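Local coordinates for SusD-like carbohydrate binding protein BF1063 (Bacteroides fragilis NCTC 9343, PDB 3I4G), which probably binds carbohydrate at the outer membrane of the cell, as a member of the SusD family, at residues Asp46-His51 and Arg126-Thr131; Phe74-Gly79 and Ala83-Ile88; His269-Lys274 and Thr370-Val375; Arg305-Pro308 and Gly312-Arg315. One frame throughout, in Å; residues are numbered along the deposited sequence.

How the contacts relate
Contacts 1 and 2 are buried, contact 3 is partly buried, and contact 4 lies at the surface, its centre about 27 Å from that of the chain against about 11 Å for contact 1. Contacts 1 and 2 use the consecutive helices 116-139 and 86-109, respectively, and meet where H51 NE2 packs 3.8 Å from F87 CE2. Contact 3 joins contact 1 through a probable hydrogen bond of 2.7 Å between Y50 OH and H269 ND1. Contact 4 touches none of the others. Chemistry follows depth: the first three are joined by aromatic and aliphatic carbon packing without a hydrogen bond between segments, whereas contact 4 joins charged side chains and backbone atoms through waters.

Contact 1 (Asp46-His51 and Arg126-Thr131); sequences DWWSYH and RFLRAT
W48 carries this contact: the outer rim of its six-membered ring is pressed against one side of helix 116-139, where T131 and L128 receive it. Its chi1 of -57° sets CG anti to the carbonyl carbon, which sends the indole toward the helix with CZ2, CH2 and CZ3 leading. T131 is met at about a right angle. Its CG2 lies at the indole edge, in the ring plane, 3.7 Å from W48 CZ2, while T131 OG1 approaches W48 CH2 obliquely at 3.4 Å. That hydroxyl is held by its own helix, since T131 OG1 donates to L128 O at 2.8 Å, tilted 24° from the carbonyl plane. On the L128 side, CD2 also comes to the indole edge, 4.0 Å from W48 CZ3. F127 adds a looser touch, with CE2 4.4 Å from W48 CH2, and T131 CG2 rests over one face of the F127 phenyl ring, so the same methyl touches both aromatic groups. No hydrogen bond crosses between the segments; the polar end of the indole is satisfied by Y135, whose OH bonds W48 NE1. The backbone that presents W48 is a type I turn from D46 to S49, closed by S49 N to D46 O at 3.2 Å, and F203 of helix 197-211 touches both W48 and T131. A tryptophan from a turn is thus inserted edge-first against helices 116-139 and 197-211, consistent with the helical, TPR-like part of SusD-family proteins.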
loop_
_atom_site.group_PDB
_atom_site.type_symbol
_atom_site.label_atom_id
_atom_site.label_comp_id
_atom_site.label_asym_id
_atom_site.label_seq_id
_atom_site.Cartn_x
_atom_site.Cartn_y
_atom_site.Cartn_z
ATOM N N ASP A 46 -7.284 5.000 8.491
ATOM C CA ASP A 46 -7.313 5.698 7.214
ATOM C C ASP A 46 -6.802 4.772 6.145
ATOM O O ASP A 46 -6.078 3.845 6.460
ATOM C CB ASP A 46 -6.401 6.919 7.227
ATOM C CG ASP A 46 -6.634 7.793 6.038
ATOM O OD1 ASP A 46 -7.760 8.321 5.973
ATOM O OD2 ASP A 46 -5.748 7.927 5.164
ATOM N N TRP A 47 -7.135 5.025 4.878
ATOM C CA TRP A 47 -6.544 4.269 3.798
ATOM C C TRP A 47 -5.022 4.374 3.797
ATOM O O TRP A 47 -4.358 3.512 3.210
ATOM C CB TRP A 47 -7.067 4.774 2.443
ATOM C CG TRP A 47 -8.562 4.631 2.331
ATOM C CD1 TRP A 47 -9.493 5.617 2.464
ATOM C CD2 TRP A 47 -9.293 3.412 2.146
ATOM N NE1 TRP A 47 -10.769 5.081 2.350
ATOM C CE2 TRP A 47 -10.657 3.735 2.138
ATOM C CE3 TRP A 47 -8.915 2.088 1.899
ATOM C CZ2 TRP A 47 -11.639 2.776 1.944
ATOM C CZ3 TRP A 47 -9.913 1.143 1.675
ATOM C CH2 TRP A 47 -11.241 1.495 1.725
ATOM N N TRP A 48 -4.456 5.410 4.416
ATOM C CA TRP A 48 -3.014 5.626 4.409
ATOM C C TRP A 48 -2.347 5.366 5.746
ATOM O O TRP A 48 -1.156 5.583 5.864
ATOM C CB TRP A 48 -2.678 7.047 3.961
ATOM C CG TRP A 48 -3.235 7.369 2.604
ATOM C CD1 TRP A 48 -3.330 6.529 1.541
ATOM C CD2 TRP A 48 -3.767 8.633 2.154
ATOM N NE1 TRP A 48 -3.873 7.181 0.471
ATOM C CE2 TRP A 48 -4.167 8.465 0.824
ATOM C CE3 TRP A 48 -3.963 9.860 2.757
ATOM C CZ2 TRP A 48 -4.744 9.479 0.090
ATOM C CZ3 TRP A 48 -4.537 10.872 2.032
ATOM C CH2 TRP A 48 -4.945 10.679 0.723
ATOM N N SER A 49 -3.097 4.928 6.755
ATOM C CA SER A 49 -2.496 4.602 8.048
ATOM C C SER A 49 -1.714 3.295 7.926
ATOM O O SER A 49 -1.814 2.576 6.916
ATOM C CB SER A 49 -3.542 4.497 9.149
ATOM O OG SER A 49 -4.288 3.284 9.087
ATOM N N TYR A 50 -0.906 2.958 8.911
ATOM C CA TYR A 50 -0.074 1.756 8.709
ATOM C C TYR A 50 -0.927 0.500 8.595
ATOM O O TYR A 50 -0.604 -0.391 7.815
ATOM C CB TYR A 50 1.067 1.624 9.743
ATOM C CG TYR A 50 0.746 1.214 11.150
ATOM C CD1 TYR A 50 0.466 -0.106 11.441
ATOM C CD2 TYR A 50 0.752 2.107 12.201
ATOM C CE1 TYR A 50 0.223 -0.511 12.715
ATOM C CE2 TYR A 50 0.489 1.680 13.493
ATOM C CZ TYR A 50 0.241 0.396 13.741
ATOM O OH TYR A 50 -0.014 0.034 15.055
ATOM N N HIS A 51 -1.976 0.384 9.390
ATOM C CA HIS A 51 -2.862 -0.768 9.284
ATOM C C HIS A 51 -3.785 -0.630 8.075
ATOM O O HIS A 51 -4.164 -1.641 7.453
ATOM C CB HIS A 51 -3.666 -0.962 10.572
ATOM C CG HIS A 51 -4.289 -2.320 10.742
ATOM N ND1 HIS A 51 -4.947 -3.008 9.749
ATOM C CD2 HIS A 51 -4.407 -3.068 11.852
ATOM C CE1 HIS A 51 -5.419 -4.145 10.243
ATOM N NE2 HIS A 51 -5.104 -4.205 11.526
ATOM N N ARG A 126 -10.543 19.101 -2.324
ATOM C CA ARG A 126 -11.108 18.258 -3.383
ATOM C C ARG A 126 -10.265 17.004 -3.622
ATOM O O ARG A 126 -10.797 15.928 -3.838
ATOM C CB ARG A 126 -11.297 19.047 -4.684
ATOM C CG ARG A 126 -12.371 20.137 -4.561
ATOM C CD ARG A 126 -12.430 20.969 -5.814
ATOM N NE ARG A 126 -13.110 20.277 -6.885
ATOM C CZ ARG A 126 -13.329 20.814 -8.083
ATOM N NH1 ARG A 126 -12.838 22.005 -8.386
ATOM N NH2 ARG A 126 -14.020 20.149 -8.989
ATOM N N PHE A 127 -8.951 17.160 -3.593
ATOM C CA PHE A 127 -8.068 16.004 -3.731
ATOM C C PHE A 127 -8.338 15.004 -2.636
ATOM O O PHE A 127 -8.536 13.828 -2.893
ATOM C CB PHE A 127 -6.606 16.445 -3.678
ATOM C CG PHE A 127 -5.638 15.297 -3.486
ATOM C CD1 PHE A 127 -5.301 14.477 -4.551
ATOM C CD2 PHE A 127 -5.079 15.046 -2.245
ATOM C CE1 PHE A 127 -4.416 13.419 -4.375
ATOM C CE2 PHE A 127 -4.187 13.984 -2.088
ATOM C CZ PHE A 127 -3.869 13.173 -3.163
ATOM N N LEU A 128 -8.348 15.471 -1.397
ATOM C CA LEU A 128 -8.562 14.591 -0.253
ATOM C C LEU A 128 -9.927 13.907 -0.318
ATOM O O LEU A 128 -10.013 12.695 -0.104
ATOM C CB LEU A 128 -8.388 15.354 1.059
ATOM C CG LEU A 128 -6.962 15.786 1.354
ATOM C CD1 LEU A 128 -6.932 16.766 2.521
ATOM C CD2 LEU A 128 -6.016 14.564 1.642
ATOM N N ARG A 129 -10.983 14.644 -0.650
ATOM C CA ARG A 129 -12.299 14.041 -0.763
ATOM C C ARG A 129 -12.317 12.989 -1.865
ATOM O O ARG A 129 -12.868 11.882 -1.700
ATOM C CB ARG A 129 -13.342 15.136 -1.041
ATOM C CG ARG A 129 -14.741 14.574 -1.255
ATOM C CD ARG A 129 -15.785 15.676 -1.471
ATOM N NE ARG A 129 -15.565 16.425 -2.695
ATOM C CZ ARG A 129 -16.388 17.371 -3.142
ATOM N NH1 ARG A 129 -17.480 17.686 -2.473
ATOM N NH2 ARG A 129 -16.126 17.986 -4.272
ATOM N N ALA A 130 -11.731 13.312 -3.002
ATOM C CA ALA A 130 -11.724 12.374 -4.107
ATOM C C ALA A 130 -10.938 11.094 -3.823
ATOM O O ALA A 130 -11.351 10.022 -4.285
ATOM C CB ALA A 130 -11.208 13.026 -5.373
ATOM N N THR A 131 -9.863 11.190 -3.050
ATOM C CA THR A 131 -9.153 9.977 -2.693
ATOM C C THR A 131 -10.060 9.038 -1.911
ATOM O O THR A 131 -9.976 7.837 -2.083
ATOM C CB THR A 131 -7.853 10.173 -1.892
ATOM O OG1 THR A 131 -8.118 10.754 -0.609
ATOM C CG2 THR A 131 -6.805 10.961 -2.663
#

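Contact 2 (Phe74-Gly79 and Ala83-Ile88); sequences FKISSG and ADNAFI
I76 reaches across to the first turn of helix 86-109, CD1 meeting the beta carbon of F87, and CG1 and CD1 together the CG2 methyl of I88. The chain is stretched beyond CB (chi2 171°), which carries CD1 to 4.0 Å from F87 CB; those two side chains cross at about a right angle. Against I88 the geometry differs: the side chains slide past each other in opposite directions, and I88 CG2 sits 4.1 Å from I76 CG1. This is aliphatic packing, with the phenyl ring of F87 playing no direct part. N85 also comes near, its ND2 4.3 Å from I76 CG1, a van der Waals approach only. The amide is fixed by polar bonds at both of its ends. N85 is the N-cap of helix 86-109, and its OD1 accepts from F87 N at 2.9 Å and from I88 N at 3.1 Å. The two donors reach that oxygen from opposite faces of the amide plane, tilted 32° and 21° from it respectively, so two of the helix's first N-H groups are satisfied by one acceptor. ND2 in turn donates to P72 O, at the start of helix 72-78. The cap therefore ties the start of one helix to the start of the other while I76 fills the apolar contact between them. Helix 72-78 is in this way docked on the N-terminal turn of helix 86-109, while Y455 of helix 454-461 and W513 from a loop also touch I76, and helix 517-522 lies against A83.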
loop_
_atom_site.group_PDB
_atom_site.type_symbol
_atom_site.label_atom_id
_atom_site.label_comp_id
_atom_site.label_asym_id
_atom_site.label_seq_id
_atom_site.Cartn_x
_atom_site.Cartn_y
_atom_site.Cartn_z
ATOM N N PHE A 74 -7.969 -10.530 8.010
ATOM C CA PHE A 74 -7.582 -11.556 7.041
ATOM C C PHE A 74 -8.786 -12.105 6.281
ATOM O O PHE A 74 -8.705 -12.414 5.074
ATOM C CB PHE A 74 -6.820 -12.672 7.780
ATOM C CG PHE A 74 -6.405 -13.804 6.900
ATOM C CD1 PHE A 74 -5.207 -13.749 6.172
ATOM C CD2 PHE A 74 -7.187 -14.928 6.793
ATOM C CE1 PHE A 74 -4.818 -14.822 5.358
ATOM C CE2 PHE A 74 -6.768 -15.993 6.019
ATOM C CZ PHE A 74 -5.590 -15.928 5.318
ATOM N N LYS A 75 -9.936 -12.166 6.937
ATOM C CA LYS A 75 -11.131 -12.685 6.309
ATOM C C LYS A 75 -11.636 -11.810 5.159
ATOM O O LYS A 75 -12.436 -12.289 4.373
ATOM C CB LYS A 75 -12.245 -12.892 7.327
ATOM C CG LYS A 75 -11.975 -14.005 8.277
ATOM C CD LYS A 75 -13.212 -14.212 9.156
ATOM C CE LYS A 75 -13.007 -15.274 10.186
ATOM N NZ LYS A 75 -14.252 -15.549 10.970
ATOM N N ILE A 76 -11.188 -10.564 5.034
ATOM C CA ILE A 76 -11.625 -9.707 3.939
ATOM C C ILE A 76 -11.399 -10.391 2.608
ATOM O O ILE A 76 -12.260 -10.279 1.715
ATOM C CB ILE A 76 -10.897 -8.354 3.987
ATOM C CG1 ILE A 76 -11.481 -7.540 5.152
ATOM C CG2 ILE A 76 -11.075 -7.615 2.664
ATOM C CD1 ILE A 76 -10.739 -6.275 5.468
ATOM N N SER A 77 -10.270 -11.087 2.417
ATOM C CA SER A 77 -9.997 -11.726 1.127
ATOM C C SER A 77 -9.757 -13.224 1.196
ATOM O O SER A 77 -9.274 -13.806 0.215
ATOM C CB SER A 77 -8.805 -11.049 0.458
ATOM O OG SER A 77 -7.656 -11.225 1.222
ATOM N N SER A 78 -10.127 -13.886 2.288
ATOM C CA SER A 78 -9.917 -15.341 2.380
ATOM C C SER A 78 -11.115 -16.190 1.990
ATOM O O SER A 78 -11.001 -17.422 1.983
ATOM C CB SER A 78 -9.525 -15.711 3.793
ATOM O OG SER A 78 -10.647 -15.560 4.668
ATOM N N GLY A 79 -12.234 -15.563 1.685
ATOM C CA GLY A 79 -13.469 -16.270 1.367
ATOM C C GLY A 79 -14.496 -16.213 2.493
ATOM O O GLY A 79 -15.558 -16.789 2.371
ATOM N N ALA A 83 -20.894 -9.009 6.054
ATOM C CA ALA A 83 -21.175 -7.592 6.155
ATOM C C ALA A 83 -20.991 -6.986 7.521
ATOM O O ALA A 83 -20.866 -5.760 7.606
ATOM C CB ALA A 83 -22.594 -7.267 5.603
ATOM N N ASP A 84 -20.936 -7.808 8.569
ATOM C CA ASP A 84 -20.708 -7.320 9.925
ATOM C C ASP A 84 -19.220 -7.205 10.284
ATOM O O ASP A 84 -18.865 -6.968 11.449
ATOM C CB ASP A 84 -21.420 -8.202 10.957
ATOM C CG ASP A 84 -20.940 -9.612 10.949
ATOM O OD1 ASP A 84 -20.085 -9.974 10.084
ATOM O OD2 ASP A 84 -21.383 -10.376 11.842
ATOM N N ASN A 85 -18.335 -7.309 9.300
ATOM C CA ASN A 85 -16.896 -7.238 9.541
ATOM C C ASN A 85 -16.485 -5.870 10.105
ATOM O O ASN A 85 -16.848 -4.826 9.525
ATOM C CB ASN A 85 -16.194 -7.613 8.214
ATOM C CG ASN A 85 -14.690 -7.657 8.322
ATOM O OD1 ASN A 85 -14.025 -6.630 8.461
ATOM N ND2 ASN A 85 -14.141 -8.866 8.214
ATOM N N ALA A 86 -15.718 -5.864 11.204
ATOM C CA ALA A 86 -15.344 -4.612 11.856
ATOM C C ALA A 86 -14.364 -3.798 11.036
ATOM O O ALA A 86 -14.363 -2.572 11.126
ATOM C CB ALA A 86 -14.726 -4.904 13.210
ATOM N N PHE A 87 -13.532 -4.441 10.231
ATOM C CA PHE A 87 -12.502 -3.731 9.472
ATOM C C PHE A 87 -13.121 -3.011 8.299
ATOM O O PHE A 87 -12.752 -1.868 8.049
ATOM C CB PHE A 87 -11.384 -4.696 9.061
ATOM C CG PHE A 87 -10.630 -5.250 10.247
ATOM C CD1 PHE A 87 -11.108 -6.320 10.948
ATOM C CD2 PHE A 87 -9.452 -4.654 10.681
ATOM C CE1 PHE A 87 -10.420 -6.809 12.058
ATOM C CE2 PHE A 87 -8.768 -5.143 11.781
ATOM C CZ PHE A 87 -9.226 -6.216 12.453
ATOM N N ILE A 88 -14.051 -3.637 7.591
ATOM C CA ILE A 88 -14.679 -2.926 6.475
ATOM C C ILE A 88 -15.490 -1.760 7.046
ATOM O O ILE A 88 -15.604 -0.704 6.405
ATOM C CB ILE A 88 -15.517 -3.801 5.513
ATOM C CG1 ILE A 88 -16.811 -4.304 6.143
ATOM C CG2 ILE A 88 -14.625 -4.938 4.964
ATOM C CD1 ILE A 88 -17.708 -5.164 5.191
#

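Contact 3 (His269-Lys274 and Thr370-Val375); sequences HALSAK and TPINDV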
loop_
_atom_site.group_PDB
_atom_site.type_symbol
_atom_site.label_atom_id
_atom_site.label_comp_id
_atom_site.label_asym_id
_atom_site.label_seq_id
_atom_site.Cartn_x
_atom_site.Cartn_y
_atom_site.Cartn_z
ATOM N N HIS A 269 4.288 -2.721 16.372
ATOM C CA HIS A 269 3.525 -3.771 15.759
ATOM C C HIS A 269 4.300 -4.721 14.886
ATOM O O HIS A 269 3.967 -5.911 14.873
ATOM C CB HIS A 269 2.353 -3.214 14.902
ATOM C CG HIS A 269 1.013 -3.553 15.473
ATOM N ND1 HIS A 269 -0.029 -2.652 15.525
ATOM C CD2 HIS A 269 0.551 -4.709 15.999
ATOM C CE1 HIS A 269 -1.070 -3.244 16.096
ATOM N NE2 HIS A 269 -0.746 -4.492 16.392
ATOM N N ALA A 270 5.300 -4.220 14.179
ATOM C CA ALA A 270 5.923 -5.005 13.099
ATOM C C ALA A 270 7.393 -5.362 13.264
ATOM O O ALA A 270 7.915 -6.097 12.436
ATOM C CB ALA A 270 5.722 -4.315 11.753
ATOM N N LEU A 271 8.069 -4.815 14.275
ATOM C CA LEU A 271 9.378 -5.326 14.637
ATOM C C LEU A 271 9.200 -6.709 15.265
ATOM O O LEU A 271 8.106 -7.090 15.708
ATOM C CB LEU A 271 10.101 -4.401 15.632
ATOM C CG LEU A 271 10.490 -3.054 15.055
ATOM C CD1 LEU A 271 11.118 -2.130 16.135
ATOM C CD2 LEU A 271 11.473 -3.147 13.846
ATOM N N SER A 272 10.294 -7.480 15.349
ATOM C CA SER A 272 10.251 -8.777 15.996
ATOM C C SER A 272 10.584 -8.624 17.484
ATOM O O SER A 272 11.004 -7.547 17.949
ATOM C CB SER A 272 11.181 -9.774 15.292
ATOM O OG SER A 272 12.525 -9.554 15.643
ATOM N N ALA A 273 10.408 -9.691 18.238
ATOM C CA ALA A 273 10.585 -9.621 19.689
ATOM C C ALA A 273 11.948 -9.125 20.118
ATOM O O ALA A 273 12.040 -8.398 21.099
ATOM C CB ALA A 273 10.305 -11.001 20.299
ATOM N N LYS A 274 13.000 -9.507 19.417
ATOM C CA LYS A 274 14.365 -9.084 19.818
ATOM C C LYS A 274 14.519 -7.578 19.778
ATOM O O LYS A 274 15.408 -7.024 20.449
ATOM C CB LYS A 274 15.430 -9.756 18.942
ATOM C CG LYS A 274 15.569 -9.180 17.538
ATOM C CD LYS A 274 16.531 -10.021 16.672
ATOM C CE LYS A 274 16.798 -9.384 15.353
ATOM N NZ LYS A 274 17.428 -8.010 15.452
ATOM N N THR A 370 19.356 4.088 13.190
ATOM C CA THR A 370 18.921 5.210 14.026
ATOM C C THR A 370 18.060 4.712 15.189
ATOM O O THR A 370 17.067 4.016 14.965
ATOM C CB THR A 370 18.145 6.201 13.169
ATOM O OG1 THR A 370 18.949 6.599 12.058
ATOM C CG2 THR A 370 17.791 7.432 13.961
ATOM N N PRO A 371 18.415 5.022 16.429
ATOM C CA PRO A 371 17.585 4.568 17.540
ATOM C C PRO A 371 16.151 5.062 17.458
ATOM O O PRO A 371 15.877 6.111 16.847
ATOM C CB PRO A 371 18.263 5.193 18.776
ATOM C CG PRO A 371 19.686 5.394 18.314
ATOM C CD PRO A 371 19.620 5.736 16.899
ATOM N N ILE A 372 15.257 4.291 18.056
ATOM C CA ILE A 372 13.848 4.653 18.167
ATOM C C ILE A 372 13.596 4.856 19.637
ATOM O O ILE A 372 13.722 3.922 20.423
ATOM C CB ILE A 372 12.938 3.537 17.637
ATOM C CG1 ILE A 372 13.171 3.293 16.141
ATOM C CG2 ILE A 372 11.469 3.912 17.870
ATOM C CD1 ILE A 372 12.471 2.011 15.533
ATOM N N ASN A 373 13.218 6.070 20.029
ATOM C CA ASN A 373 13.019 6.312 21.433
ATOM C C ASN A 373 11.811 5.572 21.996
ATOM O O ASN A 373 11.849 5.068 23.118
ATOM C CB ASN A 373 12.888 7.823 21.688
ATOM C CG ASN A 373 12.877 8.160 23.161
ATOM O OD1 ASN A 373 13.786 7.814 23.902
ATOM N ND2 ASN A 373 11.810 8.811 23.596
ATOM N N ASP A 374 10.728 5.514 21.222
ATOM C CA ASP A 374 9.496 4.862 21.651
ATOM C C ASP A 374 8.901 4.146 20.450
ATOM O O ASP A 374 8.372 4.788 19.527
ATOM C CB ASP A 374 8.513 5.890 22.229
ATOM C CG ASP A 374 7.260 5.268 22.790
ATOM O OD1 ASP A 374 7.017 4.071 22.612
ATOM O OD2 ASP A 374 6.484 6.021 23.453
ATOM N N VAL A 375 8.946 2.813 20.490
ATOM C CA VAL A 375 8.409 2.023 19.370
ATOM C C VAL A 375 6.903 2.195 19.182
ATOM O O VAL A 375 6.401 1.855 18.104
ATOM C CB VAL A 375 8.758 0.528 19.459
ATOM C CG1 VAL A 375 10.277 0.364 19.316
ATOM C CG2 VAL A 375 8.216 -0.136 20.733
#
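L271 points one methyl, CD1, at two aliphatic side chains of the loop 370-375. V375 is the nearer, with CG1 4.1 Å from L271 CD1, and the side chains of this pair cross obliquely. I372 supplies its terminal methyl, CD1, which stands 4.4 Å from the same L271 CD1. Seen from that atom, the two partners lie about 66° apart, so L271 meets a small apolar surface made of both. The loop assembles this surface itself: I372 CG2 lies 4.0 Å from V375 CG1. The torsions explain which branch does the touching. In L271, chi2 of 176° extends CD1 away from the backbone, and CD2 remains 5.5 Å from I372 CD1, beyond the packing distance. V375 has chi1 -66°, with CG1 anti to the carbonyl carbon and directed at the leucine. Both segments belong to the SusD-family region, and the contact joins the end of helix 266-270, where L271 is the first residue to leave helical angles, to the irregular connection between strands 360-362 and 380-386. A backbone hydrogen bond of V375 with Q268 ties the loop to helix 266-270 directly, while L271 pairs with S279, and the V375 side chain also touches P267 and Q268. Beside I372, about 4 Å from its side chain, lies a bound 1,2-ethanediol molecule, probably from the crystallisation liquor.

Contact 4 (Arg305-Pro308 and Gly312-Arg315); sequences RYDP and GKDR
The aliphatic part of R305 crosses D314 at a slant, with CD 3.2 Å from D314 OD2, yet its charged end passes this acid by. The guanidinium and carboxylate planes are 76° apart, and the two groups are joined through water 1. That water lies in the guanidinium plane at its edge, accepts from R305 NH1 at 2.9 Å and donates to D314 OD1 at 2.8 Å. The bend at chi3 (-72°) helps turn the guanidinium toward direct partners outside the two segments: NE forms a salt bridge with D303, NH1 another with D295, and NH2 bonds T297 OG1. D307 and K313 repeat the scheme with the charges exchanged. K313 is fully extended, and water 4 donates to D307 OD2 at 2.7 Å while accepting from K313 NZ at 3.1 Å. The other carboxylate oxygen of the aspartate, OD1, is bonded to S309 OG. Between these pairs, water 3 accepts from D307 N at 3.0 Å. K313 O is approached by water 3, at 3.1 Å, and by water 2, which also nears R305 O; acceptors outnumber protons for both waters, so not all of these bonds need be made. Within 312-315, a type II turn is closed by R315 N to G312 O. Opposite charges thus face each other at a hydrated surface without direct salt bridges between the segments, so their attraction is probably softened by solvent.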
loop_
_atom_site.group_PDB
_atom_site.type_symbol
_atom_site.label_atom_id
_atom_site.label_comp_id
_atom_site.label_asym_id
_atom_site.label_seq_id
_atom_site.Cartn_x
_atom_site.Cartn_y
_atom_site.Cartn_z
ATOM N N ARG A 305 22.049 -21.874 -7.480
ATOM C CA ARG A 305 22.262 -20.592 -6.802
ATOM C C ARG A 305 21.406 -20.441 -5.538
ATOM O O ARG A 305 21.693 -19.570 -4.707
ATOM C CB ARG A 305 21.971 -19.423 -7.737
ATOM C CG ARG A 305 23.006 -19.292 -8.839
ATOM C CD ARG A 305 22.582 -18.319 -9.871
ATOM N NE ARG A 305 21.506 -18.867 -10.675
ATOM C CZ ARG A 305 20.948 -18.205 -11.667
ATOM N NH1 ARG A 305 21.336 -16.984 -11.926
ATOM N NH2 ARG A 305 19.993 -18.762 -12.383
ATOM N N TYR A 306 20.327 -21.226 -5.399
ATOM C CA TYR A 306 19.531 -21.200 -4.171
ATOM C C TYR A 306 20.362 -21.698 -2.992
ATOM O O TYR A 306 20.885 -22.825 -3.012
ATOM C CB TYR A 306 18.270 -22.035 -4.309
ATOM C CG TYR A 306 17.579 -22.316 -3.001
ATOM C CD1 TYR A 306 17.140 -21.276 -2.226
ATOM C CD2 TYR A 306 17.362 -23.606 -2.550
ATOM C CE1 TYR A 306 16.497 -21.514 -0.987
ATOM C CE2 TYR A 306 16.723 -23.857 -1.332
ATOM C CZ TYR A 306 16.296 -22.796 -0.559
ATOM O OH TYR A 306 15.637 -23.121 0.619
ATOM N N ASP A 307 20.470 -20.853 -1.971
ATOM C CA ASP A 307 21.253 -21.175 -0.782
ATOM C C ASP A 307 20.362 -21.075 0.430
ATOM O O ASP A 307 20.056 -19.956 0.865
ATOM C CB ASP A 307 22.413 -20.196 -0.621
ATOM C CG ASP A 307 23.403 -20.624 0.455
ATOM O OD1 ASP A 307 23.030 -21.422 1.332
ATOM O OD2 ASP A 307 24.568 -20.165 0.389
ATOM N N PRO A 308 19.930 -22.216 0.994
ATOM C CA PRO A 308 19.069 -22.182 2.178
ATOM C C PRO A 308 19.731 -21.549 3.399
ATOM O O PRO A 308 19.005 -21.151 4.294
ATOM C CB PRO A 308 18.731 -23.664 2.450
ATOM C CG PRO A 308 19.562 -24.420 1.633
ATOM C CD PRO A 308 20.164 -23.603 0.544
ATOM N N GLY A 312 18.758 -14.477 0.759
ATOM C CA GLY A 312 18.815 -13.353 -0.178
ATOM C C GLY A 312 20.018 -13.339 -1.098
ATOM O O GLY A 312 20.131 -12.471 -1.966
ATOM N N LYS A 313 20.901 -14.307 -0.940
ATOM C CA LYS A 313 22.140 -14.327 -1.709
ATOM C C LYS A 313 21.889 -14.628 -3.185
ATOM O O LYS A 313 21.146 -15.554 -3.530
ATOM C CB LYS A 313 23.101 -15.368 -1.127
ATOM C CG LYS A 313 24.454 -15.446 -1.878
ATOM C CD LYS A 313 25.404 -16.437 -1.247
ATOM C CE LYS A 313 26.722 -16.506 -2.049
ATOM N NZ LYS A 313 27.600 -17.547 -1.476
ATOM N N ASP A 314 22.519 -13.826 -4.041
ATOM C CA ASP A 314 22.419 -13.978 -5.502
ATOM C C ASP A 314 20.991 -13.684 -5.989
ATOM O O ASP A 314 20.580 -14.117 -7.058
ATOM C CB ASP A 314 22.897 -15.359 -5.983
ATOM C CG ASP A 314 23.476 -15.329 -7.392
ATOM O OD1 ASP A 314 23.392 -14.281 -8.065
ATOM O OD2 ASP A 314 24.070 -16.363 -7.802
ATOM N N ARG A 315 20.248 -12.894 -5.208
ATOM C CA ARG A 315 18.921 -12.461 -5.581
ATOM C C ARG A 315 18.863 -10.958 -5.734
ATOM O O ARG A 315 19.682 -10.227 -5.192
ATOM C CB ARG A 315 17.875 -12.866 -4.520
ATOM C CG ARG A 315 17.808 -14.369 -4.225
ATOM C CD ARG A 315 17.242 -15.208 -5.383
ATOM N NE ARG A 315 15.804 -14.993 -5.590
ATOM C CZ ARG A 315 14.851 -15.441 -4.791
ATOM N NH1 ARG A 315 15.146 -16.121 -3.693
ATOM N NH2 ARG A 315 13.591 -15.170 -5.065
HETATM O O HOH W 1 22.647 -14.679 -10.729
HETATM O O HOH W 2 20.066 -17.472 -4.801
HETATM O O HOH W 3 19.984 -17.908 -1.871
HETATM O O HOH W 4 25.666 -19.913 -2.083
#